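Local coordinates for lectin (Cicer arietinum, PDB 3V6N), which agglutinates red blood cells and binds calcium and sodium ions in the central channel of its four-bladed hemopexin-type beta-propeller, at residues V27-A32 with W217-G222; Y31-S36 with S179-E184; E80-R85 with P101-D106; E191-I196 with K211-Y216. One frame throughout, in Å; residues are numbered along the deposited sequence.

Contact 1: residues V27-A32 with W217-G222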
loop_
_atom_site.group_PDB
_atom_site.type_symbol
_atom_site.label_atom_id
_atom_site.label_comp_id
_atom_site.label_asym_id
_atom_site.label_seq_id
_atom_site.Cartn_x
_atom_site.Cartn_y
_atom_site.Cartn_z
ATOM N N VAL A 27 14.762 -6.830 14.313
ATOM C CA VAL A 27 15.841 -7.610 14.900
ATOM C C VAL A 27 15.581 -9.110 14.678
ATOM O O VAL A 27 14.431 -9.587 14.736
ATOM C CB VAL A 27 15.952 -7.296 16.418
ATOM C CG1 VAL A 27 16.740 -8.346 17.174
ATOM C CG2 VAL A 27 16.588 -5.923 16.623
ATOM N N LEU A 28 16.656 -9.845 14.420
ATOM C CA LEU A 28 16.617 -11.291 14.439
ATOM C C LEU A 28 17.207 -11.732 15.757
ATOM O O LEU A 28 18.370 -11.424 16.055
ATOM C CB LEU A 28 17.443 -11.879 13.287
ATOM C CG LEU A 28 17.692 -13.407 13.317
ATOM C CD1 LEU A 28 16.393 -14.197 13.454
ATOM C CD2 LEU A 28 18.473 -13.843 12.074
ATOM N N LEU A 29 16.408 -12.462 16.538
ATOM C CA LEU A 29 16.806 -12.846 17.884
ATOM C C LEU A 29 16.959 -14.371 18.028
ATOM O O LEU A 29 16.126 -15.125 17.510
ATOM C CB LEU A 29 15.781 -12.322 18.907
ATOM C CG LEU A 29 16.070 -12.497 20.404
ATOM C CD1 LEU A 29 17.126 -11.522 20.904
ATOM C CD2 LEU A 29 14.786 -12.317 21.189
ATOM N N ASP A 30 18.041 -14.798 18.695
ATOM C CA ASP A 30 18.120 -16.125 19.306
ATOM C C ASP A 30 17.474 -15.959 20.665
ATOM O O ASP A 30 18.051 -15.367 21.555
ATOM C CB ASP A 30 19.574 -16.575 19.492
ATOM C CG ASP A 30 19.694 -17.979 20.107
ATOM O OD1 ASP A 30 18.819 -18.431 20.891
ATOM O OD2 ASP A 30 20.688 -18.648 19.793
ATOM N N TYR A 31 16.258 -16.458 20.825
ATOM C CA TYR A 31 15.477 -16.096 22.011
ATOM C C TYR A 31 15.648 -17.050 23.194
ATOM O O TYR A 31 15.045 -16.826 24.243
ATOM C CB TYR A 31 14.005 -15.864 21.653
ATOM C CG TYR A 31 13.258 -17.083 21.164
ATOM C CD1 TYR A 31 13.252 -17.426 19.807
ATOM C CD2 TYR A 31 12.541 -17.878 22.053
ATOM C CE1 TYR A 31 12.568 -18.533 19.359
ATOM C CE2 TYR A 31 11.853 -18.984 21.616
ATOM C CZ TYR A 31 11.861 -19.303 20.273
ATOM O OH TYR A 31 11.157 -20.398 19.851
ATOM N N ALA A 32 16.488 -18.076 23.028
ATOM C CA ALA A 32 16.934 -18.959 24.118
ATOM C C ALA A 32 15.844 -19.347 25.149
ATOM O O ALA A 32 15.892 -18.935 26.319
ATOM C CB ALA A 32 18.144 -18.351 24.807
ATOM N N TRP A 217 14.768 -11.090 28.078
ATOM C CA TRP A 217 15.766 -10.907 27.040
ATOM C C TRP A 217 16.639 -9.684 27.274
ATOM O O TRP A 217 16.422 -8.635 26.636
ATOM C CB TRP A 217 15.114 -10.820 25.661
ATOM C CG TRP A 217 14.407 -12.079 25.218
ATOM C CD1 TRP A 217 14.887 -13.386 25.265
ATOM C CD2 TRP A 217 13.069 -12.183 24.617
ATOM N NE1 TRP A 217 13.961 -14.265 24.772
ATOM C CE2 TRP A 217 12.853 -13.611 24.350
ATOM C CE3 TRP A 217 12.068 -11.270 24.282
ATOM C CZ2 TRP A 217 11.668 -14.088 23.796
ATOM C CZ3 TRP A 217 10.886 -11.760 23.704
ATOM C CH2 TRP A 217 10.688 -13.134 23.481
ATOM N N PRO A 218 17.652 -9.800 28.174
ATOM C CA PRO A 218 18.590 -8.696 28.385
ATOM C C PRO A 218 19.320 -8.231 27.123
ATOM O O PRO A 218 19.754 -7.079 27.061
ATOM C CB PRO A 218 19.591 -9.274 29.405
ATOM C CG PRO A 218 18.789 -10.273 30.176
ATOM C CD PRO A 218 17.873 -10.891 29.145
ATOM N N SER A 219 19.466 -9.116 26.136
ATOM C CA SER A 219 20.122 -8.759 24.874
ATOM C C SER A 219 19.388 -7.647 24.102
ATOM O O SER A 219 19.949 -7.060 23.182
ATOM C CB SER A 219 20.312 -9.996 23.981
ATOM O OG SER A 219 19.067 -10.503 23.502
ATOM N N LEU A 220 18.142 -7.368 24.477
ATOM C CA LEU A 220 17.378 -6.265 23.891
ATOM C C LEU A 220 17.541 -4.916 24.610
ATOM O O LEU A 220 16.887 -3.932 24.233
ATOM C CB LEU A 220 15.889 -6.614 23.815
ATOM C CG LEU A 220 15.408 -7.766 22.917
ATOM C CD1 LEU A 220 13.898 -7.932 23.086
ATOM C CD2 LEU A 220 15.799 -7.566 21.449
ATOM N N ARG A 221 18.382 -4.863 25.644
ATOM C CA ARG A 221 18.623 -3.603 26.364
ATOM C C ARG A 221 19.220 -2.532 25.450
ATOM O O ARG A 221 20.282 -2.735 24.858
ATOM C CB ARG A 221 19.501 -3.825 27.602
ATOM C CG ARG A 221 18.740 -4.492 28.739
ATOM C CD ARG A 221 19.635 -4.927 29.889
ATOM N NE ARG A 221 19.089 -6.116 30.545
ATOM C CZ ARG A 221 18.122 -6.122 31.463
ATOM N NH1 ARG A 221 17.558 -4.990 31.873
ATOM N NH2 ARG A 221 17.716 -7.274 31.980
ATOM N N GLY A 222 18.513 -1.409 25.323
ATOM C CA GLY A 222 18.944 -0.309 24.457
ATOM C C GLY A 222 18.401 -0.386 23.043
ATOM O O GLY A 222 18.647 0.503 22.225
#
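The indole of Trp217 meets the end of strand 25-30 with both a polar and an apolar contact. Its NE1 donates to Tyr31 O at 2.8 Å, with an angle of 153° at the hydrogen. The carbonyl oxygen lies close to the indole plane, and the N-H arrives in the carbonyl plane on a lone pair, a geometry that, with the Leu29 methyl over the face, restrains the rotation of the ring.

The apolar contacts with the indole lie to one side of it. Leu29 has CG anti to the backbone N (chi1 -174°), and its CD2 sits over the face, 3.9 Å from the centroid of the five-membered ring and 11° off the ring normal, a CH-pi contact. The other methyl, CD1, lies 3.4 Å from Ser219 OG and 4.2 Å from Leu220 CD2. Tyr31 CB packs on that same side nearer the rim, 3.6 Å from Trp217 CZ2, while the phenol runs on to His180, whose backbone N bonds to its OH. Val27 CG1 adds a looser touch to Leu220 CD2 at 4.4 Å.

Ala32 N bonds to Asp30 OD1 in an Asx turn, and residues 218-220 form a short 3-10 segment.

Ser219 OG is hydrogen-bonded to Asp38 OD2. The contact joins the residues that follow helix 213-216 in the last blade to the first blade, where strand 25-30 runs between strands 17-22 and 39-41.

Contact 2: residues Y31-S36 with S179-E184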
loop_
_atom_site.group_PDB
_atom_site.type_symbol
_atom_site.label_atom_id
_atom_site.label_comp_id
_atom_site.label_asym_id
_atom_site.label_seq_id
_atom_site.Cartn_x
_atom_site.Cartn_y
_atom_site.Cartn_z
ATOM N N TYR A 31 16.258 -16.458 20.825
ATOM C CA TYR A 31 15.477 -16.096 22.011
ATOM C C TYR A 31 15.648 -17.050 23.194
ATOM O O TYR A 31 15.045 -16.826 24.243
ATOM C CB TYR A 31 14.005 -15.864 21.653
ATOM C CG TYR A 31 13.258 -17.083 21.164
ATOM C CD1 TYR A 31 13.252 -17.426 19.807
ATOM C CD2 TYR A 31 12.541 -17.878 22.053
ATOM C CE1 TYR A 31 12.568 -18.533 19.359
ATOM C CE2 TYR A 31 11.853 -18.984 21.616
ATOM C CZ TYR A 31 11.861 -19.303 20.273
ATOM O OH TYR A 31 11.157 -20.398 19.851
ATOM N N ALA A 32 16.488 -18.076 23.028
ATOM C CA ALA A 32 16.934 -18.959 24.118
ATOM C C ALA A 32 15.844 -19.347 25.149
ATOM O O ALA A 32 15.892 -18.935 26.319
ATOM C CB ALA A 32 18.144 -18.351 24.807
ATOM N N PRO A 33 14.849 -20.138 24.709
ATOM C CA PRO A 33 13.754 -20.582 25.588
ATOM C C PRO A 33 14.188 -21.472 26.774
ATOM O O PRO A 33 13.453 -21.557 27.768
ATOM C CB PRO A 33 12.845 -21.375 24.636
ATOM C CG PRO A 33 13.756 -21.815 23.521
ATOM C CD PRO A 33 14.689 -20.647 23.333
ATOM N N GLY A 34 15.347 -22.125 26.682
ATOM C CA GLY A 34 15.774 -23.063 27.740
ATOM C C GLY A 34 17.116 -22.745 28.383
ATOM O O GLY A 34 17.617 -23.507 29.198
ATOM N N THR A 35 17.655 -21.585 28.039
ATOM C CA THR A 35 19.021 -21.194 28.333
ATOM C C THR A 35 19.009 -19.675 28.613
ATOM O O THR A 35 18.078 -18.975 28.202
ATOM C CB THR A 35 19.884 -21.564 27.097
ATOM O OG1 THR A 35 20.470 -22.868 27.273
ATOM C CG2 THR A 35 20.928 -20.569 26.810
ATOM N N SER A 36 20.030 -19.167 29.301
ATOM C CA SER A 36 20.140 -17.725 29.526
ATOM C C SER A 36 21.036 -16.998 28.508
ATOM O O SER A 36 21.427 -15.849 28.725
ATOM C CB SER A 36 20.592 -17.439 30.963
ATOM O OG SER A 36 21.887 -17.974 31.194
ATOM N N SER A 179 6.345 -20.367 20.034
ATOM C CA SER A 179 7.657 -20.882 20.393
ATOM C C SER A 179 7.952 -22.134 19.593
ATOM O O SER A 179 7.033 -22.776 19.056
ATOM C CB SER A 179 7.677 -21.240 21.874
ATOM O OG SER A 179 8.968 -21.626 22.309
ATOM N N HIS A 180 9.240 -22.474 19.520
ATOM C CA HIS A 180 9.661 -23.775 19.020
ATOM C C HIS A 180 9.319 -24.868 20.011
ATOM O O HIS A 180 9.191 -26.027 19.630
ATOM C CB HIS A 180 11.157 -23.773 18.698
ATOM C CG HIS A 180 11.526 -22.906 17.510
ATOM N ND1 HIS A 180 11.615 -23.396 16.247
ATOM C CD2 HIS A 180 11.808 -21.544 17.421
ATOM C CE1 HIS A 180 11.961 -22.406 15.401
ATOM N NE2 HIS A 180 12.075 -21.269 16.116
ATOM N N LYS A 181 9.173 -24.521 21.289
ATOM C CA LYS A 181 8.698 -25.485 22.292
ATOM C C LYS A 181 7.193 -25.662 22.105
ATOM O O LYS A 181 6.437 -24.685 22.165
ATOM C CB LYS A 181 9.021 -25.022 23.717
ATOM C CG LYS A 181 10.504 -24.769 23.982
ATOM C CD LYS A 181 11.376 -25.998 23.678
ATOM C CE LYS A 181 12.876 -25.720 23.812
ATOM N NZ LYS A 181 13.309 -25.401 25.211
ATOM N N THR A 182 6.776 -26.903 21.838
ATOM C CA THR A 182 5.375 -27.226 21.499
ATOM C C THR A 182 4.355 -26.602 22.449
ATOM O O THR A 182 4.493 -26.681 23.658
ATOM C CB THR A 182 5.135 -28.754 21.445
ATOM O OG1 THR A 182 5.963 -29.323 20.433
ATOM C CG2 THR A 182 3.681 -29.077 21.116
ATOM N N ASN A 183 3.337 -25.984 21.864
ATOM C CA ASN A 183 2.181 -25.449 22.588
ATOM C C ASN A 183 2.521 -24.281 23.516
ATOM O O ASN A 183 1.810 -24.028 24.486
ATOM C CB ASN A 183 1.427 -26.569 23.336
ATOM C CG ASN A 183 0.651 -27.495 22.401
ATOM O OD1 ASN A 183 0.260 -27.116 21.289
ATOM N ND2 ASN A 183 0.410 -28.716 22.858
ATOM N N GLU A 184 3.614 -23.579 23.222
ATOM C CA GLU A 184 3.912 -22.309 23.882
ATOM C C GLU A 184 3.962 -21.180 22.870
ATOM O O GLU A 184 4.284 -21.387 21.692
ATOM C CB GLU A 184 5.223 -22.354 24.672
ATOM C CG GLU A 184 5.139 -23.177 25.944
ATOM C CD GLU A 184 6.375 -23.083 26.815
ATOM O OE1 GLU A 184 7.247 -22.190 26.617
ATOM O OE2 GLU A 184 6.458 -23.917 27.737
#
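Two irregular loops face each other, their backbones nearest at Pro33 and Lys181 with CA atoms 7.8 Å apart, and residues 181-184 form a type II beta turn. The phenol of Tyr31 links the two loops: its OH accepts a hydrogen bond from His180 N at 2.8 Å, with 163° at the hydrogen, although the position of the hydroxyl is less certain than the rest. The Tyr31 and His180 rings meet rim to rim, planes 23° apart and centroids 5.9 Å apart, with neither lying over the other. Ser179 OG lies near the plane of the phenol, 4.0 Å from Tyr31 CE2, and accepts from Lys181 N at 3.1 Å in an ST turn that shapes the loop at the His180 amide.

In the four-bladed propeller this contact bridges the first and last blades, joining the connection between strands 25-30 and 39-41 to that between strands 175-178 and 184-189.

Further out, the Lys181 side chain, bent at chi2 and chi4, crosses the Pro33 ring at about a right angle, with CE 4.0 Å from Pro33 CG. The Tyr31 ring also meets Phe177 edge-to-face, and Pro33 rests on Tyr186.

Contact 3: residues E80-R85 with P101-D106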
loop_
_atom_site.group_PDB
_atom_site.type_symbol
_atom_site.label_atom_id
_atom_site.label_comp_id
_atom_site.label_asym_id
_atom_site.label_seq_id
_atom_site.Cartn_x
_atom_site.Cartn_y
_atom_site.Cartn_z
ATOM N N GLU A 80 -1.323 -2.137 8.181
ATOM C CA GLU A 80 -2.701 -1.650 8.151
ATOM C C GLU A 80 -3.604 -2.636 7.398
ATOM O O GLU A 80 -3.620 -3.834 7.716
ATOM C CB GLU A 80 -2.767 -0.235 7.555
ATOM C CG GLU A 80 -2.166 0.842 8.460
ATOM C CD GLU A 80 -2.171 2.241 7.841
ATOM O OE1 GLU A 80 -2.678 2.418 6.716
ATOM O OE2 GLU A 80 -1.670 3.181 8.493
ATOM N N ASN A 81 -4.313 -2.172 6.374
ATOM C CA ASN A 81 -5.228 -3.072 5.659
ATOM C C ASN A 81 -4.628 -3.949 4.534
ATOM O O ASN A 81 -5.357 -4.632 3.831
ATOM C CB ASN A 81 -6.532 -2.347 5.261
ATOM C CG ASN A 81 -6.441 -1.607 3.944
ATOM O OD1 ASN A 81 -7.343 -0.836 3.586
ATOM N ND2 ASN A 81 -5.403 -1.874 3.189
ATOM N N PHE A 82 -3.302 -3.956 4.407
ATOM C CA PHE A 82 -2.612 -4.714 3.353
ATOM C C PHE A 82 -1.790 -5.865 3.917
ATOM O O PHE A 82 -1.298 -5.785 5.030
ATOM C CB PHE A 82 -1.703 -3.792 2.529
ATOM C CG PHE A 82 -2.450 -2.711 1.801
ATOM C CD1 PHE A 82 -2.617 -1.453 2.375
ATOM C CD2 PHE A 82 -3.024 -2.960 0.558
ATOM C CE1 PHE A 82 -3.324 -0.457 1.707
ATOM C CE2 PHE A 82 -3.724 -1.970 -0.104
ATOM C CZ PHE A 82 -3.877 -0.717 0.477
ATOM N N CYS A 83 -1.645 -6.931 3.134
ATOM C CA CYS A 83 -0.818 -8.055 3.522
ATOM C C CYS A 83 -0.068 -8.658 2.332
ATOM O O CYS A 83 -0.392 -8.386 1.173
ATOM C CB CYS A 83 -1.660 -9.129 4.222
ATOM S SG CYS A 83 -3.016 -9.763 3.233
ATOM N N ALA A 84 0.941 -9.461 2.629
ATOM C CA ALA A 84 1.694 -10.156 1.589
ATOM C C ALA A 84 2.199 -11.488 2.125
ATOM O O ALA A 84 2.393 -11.641 3.339
ATOM C CB ALA A 84 2.860 -9.292 1.089
ATOM N N ARG A 85 2.388 -12.453 1.231
ATOM C CA ARG A 85 3.064 -13.701 1.587
ATOM C C ARG A 85 4.516 -13.621 1.116
ATOM O O ARG A 85 4.775 -13.390 -0.069
ATOM C CB ARG A 85 2.360 -14.906 0.958
ATOM C CG ARG A 85 2.864 -16.232 1.509
ATOM C CD ARG A 85 2.841 -17.323 0.452
ATOM N NE ARG A 85 1.507 -17.781 0.053
ATOM C CZ ARG A 85 0.804 -18.770 0.629
ATOM N NH1 ARG A 85 1.268 -19.422 1.701
ATOM N NH2 ARG A 85 -0.396 -19.110 0.136
ATOM N N PRO A 101 1.432 -7.222 -2.706
ATOM C CA PRO A 101 0.486 -6.995 -1.599
ATOM C C PRO A 101 -0.976 -7.019 -2.040
ATOM O O PRO A 101 -1.279 -6.653 -3.171
ATOM C CB PRO A 101 0.855 -5.596 -1.067
ATOM C CG PRO A 101 2.018 -5.125 -1.878
ATOM C CD PRO A 101 2.140 -5.998 -3.096
ATOM N N LYS A 102 -1.859 -7.433 -1.134
ATOM C CA LYS A 102 -3.300 -7.445 -1.355
ATOM C C LYS A 102 -3.976 -6.828 -0.136
ATOM O O LYS A 102 -3.446 -6.899 0.974
ATOM C CB LYS A 102 -3.799 -8.889 -1.508
ATOM C CG LYS A 102 -3.891 -9.389 -2.938
ATOM C CD LYS A 102 -3.673 -10.899 -2.998
ATOM C CE LYS A 102 -4.506 -11.573 -4.080
ATOM N NZ LYS A 102 -4.244 -10.998 -5.424
ATOM N N LYS A 103 -5.150 -6.239 -0.333
ATOM C CA LYS A 103 -5.999 -5.866 0.804
ATOM C C LYS A 103 -6.362 -7.124 1.598
ATOM O O LYS A 103 -6.506 -8.216 1.025
ATOM C CB LYS A 103 -7.262 -5.159 0.318
ATOM C CG LYS A 103 -6.996 -3.761 -0.210
ATOM C CD LYS A 103 -8.167 -3.244 -1.031
ATOM C CE LYS A 103 -7.832 -1.899 -1.668
ATOM N NZ LYS A 103 -9.055 -1.076 -1.855
ATOM N N ILE A 104 -6.492 -6.979 2.912
ATOM C CA ILE A 104 -6.898 -8.108 3.776
ATOM C C ILE A 104 -8.175 -8.829 3.290
ATOM O O ILE A 104 -8.230 -10.058 3.275
ATOM C CB ILE A 104 -7.029 -7.676 5.254
ATOM C CG1 ILE A 104 -5.629 -7.368 5.813
ATOM C CG2 ILE A 104 -7.744 -8.757 6.081
ATOM C CD1 ILE A 104 -5.607 -6.623 7.130
ATOM N N ALA A 105 -9.165 -8.050 2.867
ATOM C CA ALA A 105 -10.446 -8.566 2.385
ATOM C C ALA A 105 -10.309 -9.424 1.129
ATOM O O ALA A 105 -11.124 -10.317 0.909
ATOM C CB ALA A 105 -11.427 -7.423 2.130
ATOM N N ASP A 106 -9.299 -9.143 0.306
ATOM C CA ASP A 106 -9.051 -9.910 -0.912
ATOM C C ASP A 106 -8.278 -11.183 -0.632
ATOM O O ASP A 106 -8.411 -12.161 -1.358
ATOM C CB ASP A 106 -8.286 -9.077 -1.948
ATOM C CG ASP A 106 -9.147 -7.984 -2.580
ATOM O OD1 ASP A 106 -10.393 -8.043 -2.492
ATOM O OD2 ASP A 106 -8.572 -7.048 -3.157
#
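The hairpin formed by strands 82-87 and 96-103 closes the outer side of the second propeller blade, and here its antiparallel pairing passes into helix 104-107. Cys83 and Lys102 form a hydrogen-bonded pair: Cys83 N donates to Lys102 O at 2.8 Å, and Lys102 N returns a bond to Cys83 O at 2.9 Å. Phe82 and Lys103 are the adjoining non-hydrogen-bonded pair. A third bond, Ile104 N to Asn81 O at 2.8 Å, ties the first turn of the helix to the residue before strand 82-87; its donor is tilted 23° from the carbonyl plane.

Lys103, at the N-cap position, extends beyond CG beside Phe82, both side chains pointing the same way, and its CG lies 3.7 Å from Phe82 CE2. Ile104 closes over the backbone of the turn: with CG1 anti to the carbonyl carbon (chi1 -69°), CG1 comes 3.4 Å from Asn81 O, while CD1 is 3.5 Å from Glu80 O. Cys83 SG meets Ile104 CG1 more loosely, at 4.4 Å.

Salt bridges run between subunits, from Glu80 to Lys103 of the second subunit and from Lys103 to Glu80 of the second subunit, placing the hairpin at the dimer interface. Within the chain, Cys83 and Ile104 touch Phe78 of strand 74-79, whereas Ala84 and Pro101 pack on Phe59 of helix 58-62.

Contact 4: residues E191-I196 with K211-Y216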
loop_
_atom_site.group_PDB
_atom_site.type_symbol
_atom_site.label_atom_id
_atom_site.label_comp_id
_atom_site.label_asym_id
_atom_site.label_seq_id
_atom_site.Cartn_x
_atom_site.Cartn_y
_atom_site.Cartn_z
ATOM N N GLU A 191 5.840 -2.716 27.526
ATOM C CA GLU A 191 7.078 -3.281 28.070
ATOM C C GLU A 191 6.918 -4.716 28.589
ATOM O O GLU A 191 7.875 -5.282 29.133
ATOM C CB GLU A 191 7.656 -2.369 29.168
ATOM C CG GLU A 191 6.766 -2.212 30.401
ATOM C CD GLU A 191 7.023 -0.928 31.190
ATOM O OE1 GLU A 191 6.306 -0.697 32.198
ATOM O OE2 GLU A 191 7.923 -0.139 30.815
ATOM N N TYR A 192 5.727 -5.296 28.410
ATOM C CA TYR A 192 5.399 -6.600 28.982
ATOM C C TYR A 192 5.259 -7.733 27.967
ATOM O O TYR A 192 4.948 -7.513 26.802
ATOM C CB TYR A 192 4.108 -6.525 29.817
ATOM C CG TYR A 192 4.156 -5.480 30.908
ATOM C CD1 TYR A 192 5.053 -5.597 31.976
ATOM C CD2 TYR A 192 3.320 -4.365 30.868
ATOM C CE1 TYR A 192 5.103 -4.633 32.979
ATOM C CE2 TYR A 192 3.359 -3.401 31.867
ATOM C CZ TYR A 192 4.256 -3.536 32.913
ATOM O OH TYR A 192 4.302 -2.580 33.896
ATOM N N TYR A 193 5.463 -8.946 28.459
ATOM C CA TYR A 193 5.193 -10.164 27.723
ATOM C C TYR A 193 4.546 -11.166 28.679
ATOM O O TYR A 193 4.662 -11.041 29.904
ATOM C CB TYR A 193 6.491 -10.764 27.138
ATOM C CG TYR A 193 7.270 -11.604 28.141
ATOM C CD1 TYR A 193 8.096 -10.993 29.103
ATOM C CD2 TYR A 193 7.156 -12.997 28.161
ATOM C CE1 TYR A 193 8.789 -11.749 30.038
ATOM C CE2 TYR A 193 7.855 -13.757 29.093
ATOM C CZ TYR A 193 8.665 -13.129 30.023
ATOM O OH TYR A 193 9.356 -13.878 30.962
ATOM N N ALA A 194 3.850 -12.144 28.106
ATOM C CA ALA A 194 3.467 -13.358 28.813
ATOM C C ALA A 194 3.856 -14.545 27.954
ATOM O O ALA A 194 3.707 -14.509 26.729
ATOM C CB ALA A 194 1.971 -13.381 29.070
ATOM N N ARG A 195 4.365 -15.585 28.599
ATOM C CA ARG A 195 4.580 -16.859 27.950
ATOM C C ARG A 195 3.395 -17.728 28.339
ATOM O O ARG A 195 3.239 -18.050 29.500
ATOM C CB ARG A 195 5.909 -17.462 28.412
ATOM C CG ARG A 195 6.313 -18.769 27.741
ATOM C CD ARG A 195 7.748 -19.151 28.107
ATOM N NE ARG A 195 7.956 -19.105 29.551
ATOM C CZ ARG A 195 7.975 -20.162 30.358
ATOM N NH1 ARG A 195 7.832 -21.389 29.877
ATOM N NH2 ARG A 195 8.160 -19.991 31.657
ATOM N N ILE A 196 2.553 -18.080 27.369
ATOM C CA ILE A 196 1.383 -18.928 27.613
ATOM C C ILE A 196 1.581 -20.366 27.108
ATOM O O ILE A 196 2.390 -20.607 26.209
ATOM C CB ILE A 196 0.095 -18.320 27.009
ATOM C CG1 ILE A 196 0.121 -18.373 25.479
ATOM C CG2 ILE A 196 -0.092 -16.882 27.482
ATOM C CD1 ILE A 196 -1.206 -18.084 24.818
ATOM N N LYS A 211 5.341 -10.578 32.918
ATOM C CA LYS A 211 6.646 -10.023 33.305
ATOM C C LYS A 211 7.181 -8.977 32.324
ATOM O O LYS A 211 6.528 -8.644 31.336
ATOM C CB LYS A 211 7.697 -11.127 33.488
ATOM C CG LYS A 211 7.382 -12.171 34.543
ATOM C CD LYS A 211 6.945 -13.449 33.862
ATOM C CE LYS A 211 7.179 -14.663 34.750
ATOM N NZ LYS A 211 5.970 -15.010 35.554
ATOM N N LYS A 212 8.376 -8.474 32.613
ATOM C CA LYS A 212 9.035 -7.464 31.798
ATOM C C LYS A 212 9.924 -8.096 30.739
ATOM O O LYS A 212 10.794 -8.914 31.043
ATOM C CB LYS A 212 9.855 -6.518 32.675
ATOM C CG LYS A 212 8.993 -5.573 33.497
ATOM C CD LYS A 212 9.729 -4.282 33.814
ATOM C CE LYS A 212 10.219 -3.570 32.549
ATOM N NZ LYS A 212 11.294 -2.580 32.834
ATOM N N THR A 213 9.694 -7.706 29.492
ATOM C CA THR A 213 10.418 -8.263 28.361
ATOM C C THR A 213 11.946 -8.161 28.508
ATOM O O THR A 213 12.674 -9.098 28.141
ATOM C CB THR A 213 9.928 -7.635 27.036
ATOM O OG1 THR A 213 8.495 -7.740 26.962
ATOM C CG2 THR A 213 10.538 -8.348 25.830
ATOM N N LEU A 214 12.415 -7.037 29.052
ATOM C CA LEU A 214 13.851 -6.787 29.240
ATOM C C LEU A 214 14.500 -7.695 30.302
ATOM O O LEU A 214 15.698 -7.967 30.224
ATOM C CB LEU A 214 14.127 -5.297 29.526
ATOM C CG LEU A 214 13.980 -4.338 28.328
ATOM C CD1 LEU A 214 14.098 -2.879 28.743
ATOM C CD2 LEU A 214 14.989 -4.663 27.228
ATOM N N ASP A 215 13.722 -8.166 31.276
ATOM C CA ASP A 215 14.222 -9.175 32.223
ATOM C C ASP A 215 14.437 -10.546 31.553
ATOM O O ASP A 215 15.375 -11.268 31.893
ATOM C CB ASP A 215 13.278 -9.343 33.420
ATOM C CG ASP A 215 13.200 -8.104 34.313
ATOM O OD1 ASP A 215 14.066 -7.211 34.211
ATOM O OD2 ASP A 215 12.266 -8.035 35.144
ATOM N N TYR A 216 13.570 -10.900 30.606
ATOM C CA TYR A 216 13.641 -12.208 29.939
ATOM C C TYR A 216 14.665 -12.213 28.790
ATOM O O TYR A 216 15.340 -13.225 28.562
ATOM C CB TYR A 216 12.247 -12.594 29.437
ATOM C CG TYR A 216 12.087 -14.004 28.883
ATOM C CD1 TYR A 216 12.014 -15.101 29.731
ATOM C CD2 TYR A 216 11.945 -14.226 27.509
ATOM C CE1 TYR A 216 11.825 -16.386 29.239
ATOM C CE2 TYR A 216 11.777 -15.511 27.001
ATOM C CZ TYR A 216 11.714 -16.586 27.876
ATOM O OH TYR A 216 11.532 -17.858 27.408
HETATM O O HOH W 1 10.457 -4.663 29.521
HETATM O O HOH W 2 7.099 -6.342 25.297
#
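Three backbone hydrogen bonds join strand 192-197 to the end of strand 210-212 and the start of helix 213-216. Tyr193 N donates to Lys211 O and Lys211 N to Tyr193 O, making an antiparallel hydrogen-bonded pair at the outer edge of the last hemopexin blade. The third, Thr213 N to Glu191 O at 3.1 Å, is nearly straight at 168° and ties in the helix start just after Lys212, its N-cap residue. Two waters reinforce this corner. One donates to Glu191 O and accepts from Leu214 N; the other donates to Tyr192 O and accepts from Thr213 OG1 at 2.6 Å.

Outside these bonds, Tyr193 carries the packing. Its ring inclines at 35° to that of Tyr216, centroids 5.0 Å apart, an oblique pair in which CE2 of Tyr193 stands over one face of Tyr216, offset toward the rim. Tyr193 CE1 also packs against Tyr216 CB at 3.6 Å and Lys211 CB at 3.7 Å. Tyr216 reaches back to the strand with CG anti to its backbone N (chi1 -172°); its OH is hydrogen-bonded to Tyr186 OH of strand 184-189. On the other side of the sheet, Glu191 CG covers the centre of one face of the Tyr192 ring, and Tyr192 CE1 lies 4.0 Å from Lys212 CG.

How the contacts relate
Contacts 1, 2 and 4 cluster where the last blade meets the first, centres 12 to 13 Å apart. Contacts 1 and 2 share Tyr31 and Ala32: the carbonyl of Tyr31 serves contact 1 and its less surely placed hydroxyl contact 2. Segment 211-216 of contact 4 runs directly into 217-222 of contact 1, and Arg221 NH2 lies 2.8 Å from Leu214 O. Contacts 2 and 4 meet through Pro33 against Tyr216 and a long, weak Glu184-Arg195 ion pair. Contact 3, about 30 Å from contact 4 between centres, repeats its strand-to-helix hairpin across the chain. It also comes nearest the channel metals: the Glu80 side chain is about 10 Å from calcium, and Glu80 N bonds ligand Asp65.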